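Local coordinates for phage-like element PBSX protein XepA (Bacillus subtilis, PDB 6IA5) that is of unknown function, forms a pentamer, and does not seem to be involved in host cell lysis although it is encoded in a prophage lytic cassette, at residues V39-T44 / L135-G140; G58-G63 / S115-R120. One frame throughout, in Å; residues are numbered along the deposited sequence.

Contact 1: residues V39-T44 / L135-G140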
loop_
_atom_site.group_PDB
_atom_site.type_symbol
_atom_site.label_atom_id
_atom_site.label_comp_id
_atom_site.label_asym_id
_atom_site.label_seq_id
_atom_site.Cartn_x
_atom_site.Cartn_y
_atom_site.Cartn_z
ATOM N N VAL E 39 22.007 2.871 22.176
ATOM C CA VAL E 39 22.998 2.715 23.238
ATOM C C VAL E 39 23.193 1.212 23.478
ATOM O O VAL E 39 22.246 0.443 23.313
ATOM C CB VAL E 39 22.565 3.462 24.525
ATOM C CG1 VAL E 39 23.614 3.326 25.628
ATOM C CG2 VAL E 39 22.349 4.954 24.228
ATOM N N ALA E 40 24.410 0.787 23.857
ATOM C CA ALA E 40 24.612 -0.601 24.247
ATOM C C ALA E 40 25.362 -0.681 25.578
ATOM O O ALA E 40 26.111 0.224 25.937
ATOM C CB ALA E 40 25.328 -1.356 23.150
ATOM N N GLU E 41 25.136 -1.780 26.307
ATOM C CA GLU E 41 25.912 -2.147 27.482
ATOM C C GLU E 41 26.779 -3.360 27.102
ATOM O O GLU E 41 26.289 -4.296 26.463
ATOM C CB GLU E 41 24.953 -2.520 28.614
ATOM C CG GLU E 41 25.666 -3.085 29.841
ATOM C CD GLU E 41 24.791 -3.545 31.007
ATOM O OE1 GLU E 41 23.670 -4.053 30.790
ATOM O OE2 GLU E 41 25.222 -3.389 32.137
ATOM N N ILE E 42 28.068 -3.346 27.483
ATOM C CA ILE E 42 28.849 -4.573 27.366
ATOM C C ILE E 42 28.492 -5.487 28.542
ATOM O O ILE E 42 28.602 -5.085 29.691
ATOM C CB ILE E 42 30.365 -4.316 27.191
ATOM C CG1 ILE E 42 31.124 -5.631 26.976
ATOM C CG2 ILE E 42 30.951 -3.500 28.348
ATOM C CD1 ILE E 42 32.580 -5.453 26.536
ATOM N N LEU E 43 27.994 -6.694 28.245
ATOM C CA LEU E 43 27.551 -7.597 29.292
ATOM C C LEU E 43 28.737 -8.351 29.897
ATOM O O LEU E 43 28.740 -8.621 31.097
ATOM C CB LEU E 43 26.563 -8.616 28.718
ATOM C CG LEU E 43 25.227 -8.083 28.213
ATOM C CD1 LEU E 43 24.266 -9.233 28.037
ATOM C CD2 LEU E 43 24.632 -7.052 29.172
ATOM N N THR E 44 29.699 -8.741 29.046
ATOM C CA THR E 44 30.854 -9.511 29.480
ATOM C C THR E 44 31.940 -9.393 28.418
ATOM O O THR E 44 31.636 -9.248 27.228
ATOM C CB THR E 44 30.475 -10.990 29.712
ATOM O OG1 THR E 44 31.636 -11.687 30.178
ATOM C CG2 THR E 44 29.961 -11.693 28.470
ATOM N N LEU E 135 30.234 -9.267 24.373
ATOM C CA LEU E 135 28.803 -9.413 24.177
ATOM C C LEU E 135 28.125 -8.105 24.570
ATOM O O LEU E 135 28.284 -7.658 25.700
ATOM C CB LEU E 135 28.328 -10.579 25.049
ATOM C CG LEU E 135 26.837 -10.915 24.956
ATOM C CD1 LEU E 135 26.407 -11.210 23.522
ATOM C CD2 LEU E 135 26.526 -12.110 25.860
ATOM N N TYR E 136 27.397 -7.488 23.622
ATOM C CA TYR E 136 26.736 -6.195 23.812
ATOM C C TYR E 136 25.222 -6.359 23.756
ATOM O O TYR E 136 24.706 -7.170 22.978
ATOM C CB TYR E 136 27.158 -5.191 22.724
ATOM C CG TYR E 136 28.502 -4.551 22.984
ATOM C CD1 TYR E 136 29.690 -5.215 22.686
ATOM C CD2 TYR E 136 28.591 -3.309 23.588
ATOM C CE1 TYR E 136 30.928 -4.633 22.933
ATOM C CE2 TYR E 136 29.819 -2.703 23.842
ATOM C CZ TYR E 136 30.983 -3.381 23.534
ATOM O OH TYR E 136 32.176 -2.776 23.785
ATOM N N GLN E 137 24.531 -5.525 24.542
ATOM C CA GLN E 137 23.081 -5.579 24.635
ATOM C C GLN E 137 22.497 -4.169 24.525
ATOM O O GLN E 137 22.907 -3.279 25.271
ATOM C CB GLN E 137 22.685 -6.202 25.968
ATOM C CG GLN E 137 21.174 -6.369 26.140
ATOM C CD GLN E 137 20.875 -7.110 27.421
ATOM O OE1 GLN E 137 20.924 -6.531 28.520
ATOM N NE2 GLN E 137 20.593 -8.406 27.298
ATOM N N SER E 138 21.544 -3.993 23.590
ATOM C CA SER E 138 20.762 -2.766 23.477
ATOM C C SER E 138 19.309 -3.083 23.832
ATOM O O SER E 138 18.827 -4.178 23.546
ATOM C CB SER E 138 20.838 -2.162 22.090
ATOM O OG SER E 138 22.161 -1.733 21.784
ATOM N N VAL E 139 18.641 -2.110 24.457
ATOM C CA VAL E 139 17.224 -2.198 24.782
ATOM C C VAL E 139 16.532 -0.950 24.243
ATOM O O VAL E 139 17.173 0.084 24.053
ATOM C CB VAL E 139 16.991 -2.344 26.298
ATOM C CG1 VAL E 139 17.506 -3.693 26.822
ATOM C CG2 VAL E 139 17.580 -1.177 27.084
ATOM N N GLY E 140 15.223 -1.059 23.989
ATOM C CA GLY E 140 14.420 0.092 23.602
ATOM C C GLY E 140 13.131 0.122 24.404
ATOM O O GLY E 140 12.895 -0.758 25.240
HETATM O O HOH W 1 20.059 0.351 24.973
HETATM O O HOH W 2 21.364 -4.041 29.211
#
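Strands 41-44 and 135-140 run antiparallel with a marked twist, their axes approaching to 4.6 Å at an angle of 137°. Glu41 and Gln137 form the hydrogen-bonded pair, Glu41 N reaching Gln137 O at 2.9 Å and Gln137 N returning a bond to Glu41 O. Two residues on, Leu43 N donates to Leu135 O at 2.7 Å, nearly along the C=O axis. Ile42 and Tyr136, the non-hydrogen-bonded pair, put their side chains on the face opposite Glu41 and Gln137. There the Ile42 side chain lies obliquely over the phenol, its CB 4.0 Å from the ring centroid and 22° off the normal, while CD1 extends to CZ and the hydroxyl. The methyl of Ala40 touches the edge of the same ring, at Tyr136 CD2. Gly63 of a neighbouring subunit packs against both Ala40 and Tyr136, so this face belongs to a subunit interface.

The pairing joins the strand outermost within this chain of a four-stranded antiparallel sheet to its neighbour, in a β-sandwich whose second sheet contains 53-60 and 118-125. Leu43 projects toward 135-140, and its two methyls lie beside the two ends of the Gln137 carboxamide, CD1 3.8 Å from Gln137 NE2 and CD2 3.8 Å from Gln137 OE1. The Gln137 chain is extended, CG anti to the backbone N (chi1 -177°), and carries its amide to the second sheet, where NE2 bonds to Gln56 OE1. A water bridges Gln137 OE1, 2.6 Å away, to Glu41 OE1. Leu135 projects to this inner face, its CB against Thr44 CG2 and its side chain against Tyr54. Towards the start of 39-44, Ser138 OG donates to Val39 O at 2.7 Å from above the carbonyl plane, and a second water links that oxygen to Val139 N.

Contact 2: residues G58-G63 / S115-R120. With ACT (acetate ion), chain B.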
loop_
_atom_site.group_PDB
_atom_site.type_symbol
_atom_site.label_atom_id
_atom_site.label_comp_id
_atom_site.label_asym_id
_atom_site.label_seq_id
_atom_site.Cartn_x
_atom_site.Cartn_y
_atom_site.Cartn_z
ATOM N N GLY E 58 18.698 -12.448 35.090
ATOM C CA GLY E 58 17.414 -11.989 34.577
ATOM C C GLY E 58 17.252 -10.482 34.762
ATOM O O GLY E 58 17.555 -9.947 35.828
ATOM N N GLN E 59 16.828 -9.804 33.691
ATOM C CA GLN E 59 16.630 -8.360 33.680
ATOM C C GLN E 59 15.128 -8.094 33.721
ATOM O O GLN E 59 14.397 -8.558 32.856
ATOM C CB GLN E 59 17.211 -7.781 32.385
ATOM C CG GLN E 59 18.667 -8.153 32.124
ATOM C CD GLN E 59 19.587 -7.410 33.056
ATOM O OE1 GLN E 59 19.764 -6.197 32.948
ATOM N NE2 GLN E 59 20.209 -8.134 33.973
ATOM N N ASP E 60 14.675 -7.366 34.740
ATOM C CA ASP E 60 13.269 -7.034 34.888
ATOM C C ASP E 60 12.925 -5.917 33.896
ATOM O O ASP E 60 13.600 -4.880 33.891
ATOM C CB ASP E 60 12.991 -6.600 36.327
ATOM C CG ASP E 60 11.515 -6.500 36.701
ATOM O OD1 ASP E 60 10.637 -6.615 35.817
ATOM O OD2 ASP E 60 11.252 -6.322 37.900
ATOM N N ARG E 61 11.898 -6.128 33.055
ATOM C CA ARG E 61 11.484 -5.099 32.102
ATOM C C ARG E 61 10.754 -3.954 32.805
ATOM O O ARG E 61 10.701 -2.848 32.275
ATOM C CB ARG E 61 10.478 -5.653 31.090
ATOM C CG ARG E 61 11.083 -6.657 30.118
ATOM C CD ARG E 61 9.975 -7.383 29.382
ATOM N NE ARG E 61 9.284 -6.391 28.601
ATOM C CZ ARG E 61 8.062 -6.500 28.118
ATOM N NH1 ARG E 61 7.402 -7.637 28.214
ATOM N NH2 ARG E 61 7.510 -5.453 27.533
ATOM N N LEU E 62 10.163 -4.226 33.972
ATOM C CA LEU E 62 9.317 -3.279 34.672
ATOM C C LEU E 62 10.186 -2.331 35.488
ATOM O O LEU E 62 11.026 -2.761 36.277
ATOM C CB LEU E 62 8.348 -4.037 35.587
ATOM C CG LEU E 62 7.446 -5.061 34.895
ATOM C CD1 LEU E 62 6.420 -5.629 35.879
ATOM C CD2 LEU E 62 6.738 -4.441 33.691
ATOM N N GLY E 63 9.974 -1.034 35.287
ATOM C CA GLY E 63 10.780 -0.022 35.941
ATOM C C GLY E 63 10.373 1.341 35.404
ATOM O O GLY E 63 9.401 1.429 34.651
ATOM N N SER E 115 7.810 -10.180 25.733
ATOM C CA SER E 115 6.460 -10.323 26.269
ATOM C C SER E 115 6.433 -10.733 27.741
ATOM O O SER E 115 5.556 -10.278 28.463
ATOM C CB SER E 115 5.583 -11.199 25.421
ATOM O OG SER E 115 6.342 -12.256 24.893
ATOM N N LYS E 116 7.397 -11.544 28.198
ATOM C CA LYS E 116 7.395 -11.949 29.595
ATOM C C LYS E 116 8.090 -10.867 30.413
ATOM O O LYS E 116 8.648 -9.930 29.852
ATOM C CB LYS E 116 8.095 -13.304 29.740
ATOM C CG LYS E 116 7.537 -14.378 28.825
ATOM C CD LYS E 116 8.018 -15.757 29.154
ATOM C CE LYS E 116 7.345 -16.766 28.240
ATOM N NZ LYS E 116 7.880 -18.131 28.467
ATOM N N ARG E 117 8.117 -11.043 31.736
ATOM C CA ARG E 117 8.600 -9.999 32.616
ATOM C C ARG E 117 10.124 -9.810 32.539
ATOM O O ARG E 117 10.606 -8.683 32.636
ATOM C CB ARG E 117 8.101 -10.240 34.038
ATOM C CG ARG E 117 8.582 -9.172 35.005
ATOM C CD ARG E 117 7.850 -9.265 36.323
ATOM N NE ARG E 117 8.510 -8.308 37.187
ATOM C CZ ARG E 117 8.145 -8.048 38.436
ATOM N NH1 ARG E 117 7.156 -8.716 38.995
ATOM N NH2 ARG E 117 8.785 -7.126 39.128
ATOM N N TYR E 118 10.883 -10.902 32.383
ATOM C CA TYR E 118 12.336 -10.879 32.496
ATOM C C TYR E 118 12.955 -11.350 31.187
ATOM O O TYR E 118 12.409 -12.248 30.538
ATOM C CB TYR E 118 12.811 -11.828 33.610
ATOM C CG TYR E 118 12.244 -11.503 34.968
ATOM C CD1 TYR E 118 12.868 -10.580 35.795
ATOM C CD2 TYR E 118 11.065 -12.086 35.410
ATOM C CE1 TYR E 118 12.345 -10.256 37.037
ATOM C CE2 TYR E 118 10.526 -11.773 36.645
ATOM C CZ TYR E 118 11.180 -10.865 37.461
ATOM O OH TYR E 118 10.669 -10.540 38.679
ATOM N N TYR E 119 14.097 -10.749 30.830
ATOM C CA TYR E 119 14.859 -11.162 29.658
ATOM C C TYR E 119 16.299 -11.434 30.090
ATOM O O TYR E 119 16.737 -10.925 31.127
ATOM C CB TYR E 119 14.784 -10.110 28.535
ATOM C CG TYR E 119 15.294 -8.738 28.900
ATOM C CD1 TYR E 119 14.472 -7.817 29.545
ATOM C CD2 TYR E 119 16.602 -8.353 28.619
ATOM C CE1 TYR E 119 14.933 -6.560 29.907
ATOM C CE2 TYR E 119 17.069 -7.087 28.960
ATOM C CZ TYR E 119 16.233 -6.190 29.606
ATOM O OH TYR E 119 16.710 -4.963 29.976
ATOM N N ARG E 120 17.032 -12.215 29.272
ATOM C CA ARG E 120 18.460 -12.375 29.478
ATOM C C ARG E 120 19.095 -12.857 28.181
ATOM O O ARG E 120 18.408 -13.399 27.306
ATOM C CB ARG E 120 18.734 -13.430 30.572
ATOM C CG ARG E 120 18.553 -14.862 30.083
ATOM C CD ARG E 120 18.899 -15.872 31.176
ATOM N NE ARG E 120 18.712 -17.228 30.681
ATOM C CZ ARG E 120 18.801 -18.322 31.442
ATOM N NH1 ARG E 120 19.123 -18.211 32.716
ATOM N NH2 ARG E 120 18.550 -19.517 30.932
HETATM C C ACT B . 7.959 -19.034 32.276
HETATM O O ACT B . 8.276 -18.724 33.455
HETATM O OXT ACT B . 7.536 -18.156 31.516
HETATM C CH3 ACT B . 8.042 -20.439 31.707
HETATM O O HOH W 3 19.163 -4.582 30.699
HETATM O O HOH W 4 15.834 -4.116 32.612
#
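Near the end of strand 53-60, an edge strand within this chain of one sheet of the β-sandwich, Gly58 lies with its CA near Tyr119 O. Gln59 then forms an antiparallel hydrogen-bonded pair with Tyr119, its N meeting Tyr119 O at 2.8 Å. Tyr119 holds its ring in the crowded position between backbone N and carbonyl carbon (chi1 59°), which brings the ring face under Gln59 CB in a close CH-pi contact, 3.5 Å from CB to the ring centroid. A water joins the Tyr119 hydroxyl to Gln59 OE1, and another joins it to Asp60 O.

Asp60, paired with Tyr118, receives the extended Arg117 side-on: NE bonds to OD1 at 3.0 Å and NH2 to the syn lone pair of OD2 at 2.9 Å. Both oxygens lie near the guanidinium plane, although the carboxylate is turned 45° from it. Asp60 OD1 also accepts from Leu62 N at 3.1 Å, an Asx turn tying the salt bridge to the bend. There, Arg61 N bonds to Arg117 O, while the Arg61 chain, bent at chi3, runs past the Tyr119 ring edge and sends NH1 to Lys116 O at 3.1 Å; its NE is held by Ile67 O.

Leu62 CD1 lies over one face of the Arg117 guanidinium, 3.6 Å from Arg117 NE. The guanidinium also makes a cation-pi contact with Tyr75 of a neighbouring subunit, and Tyr118 OH lies over its opposite face.

Overall arrangement
Contacts 1 and 2 occupy equivalent places in the two sheets of one β-sandwich: each joins the first strand of a 1-4-2-3 sheet to the fourth, and contact 2 is nested in the chain loop that contact 1 closes. Both are partly buried, with centres 15 Å apart. They meet between the sheets, where Val139 CG1 lies 3.5 Å from Tyr119 OH. Contact 1 relies on backbone pairing and mostly uncharged side chains, whereas contact 2, where its strand gives way to a bend, adds a salt bridge and arginine-to-carbonyl bonding. The pentamer brings them together again: Leu62 of contact 2 packs on Tyr136 of a neighbouring subunit.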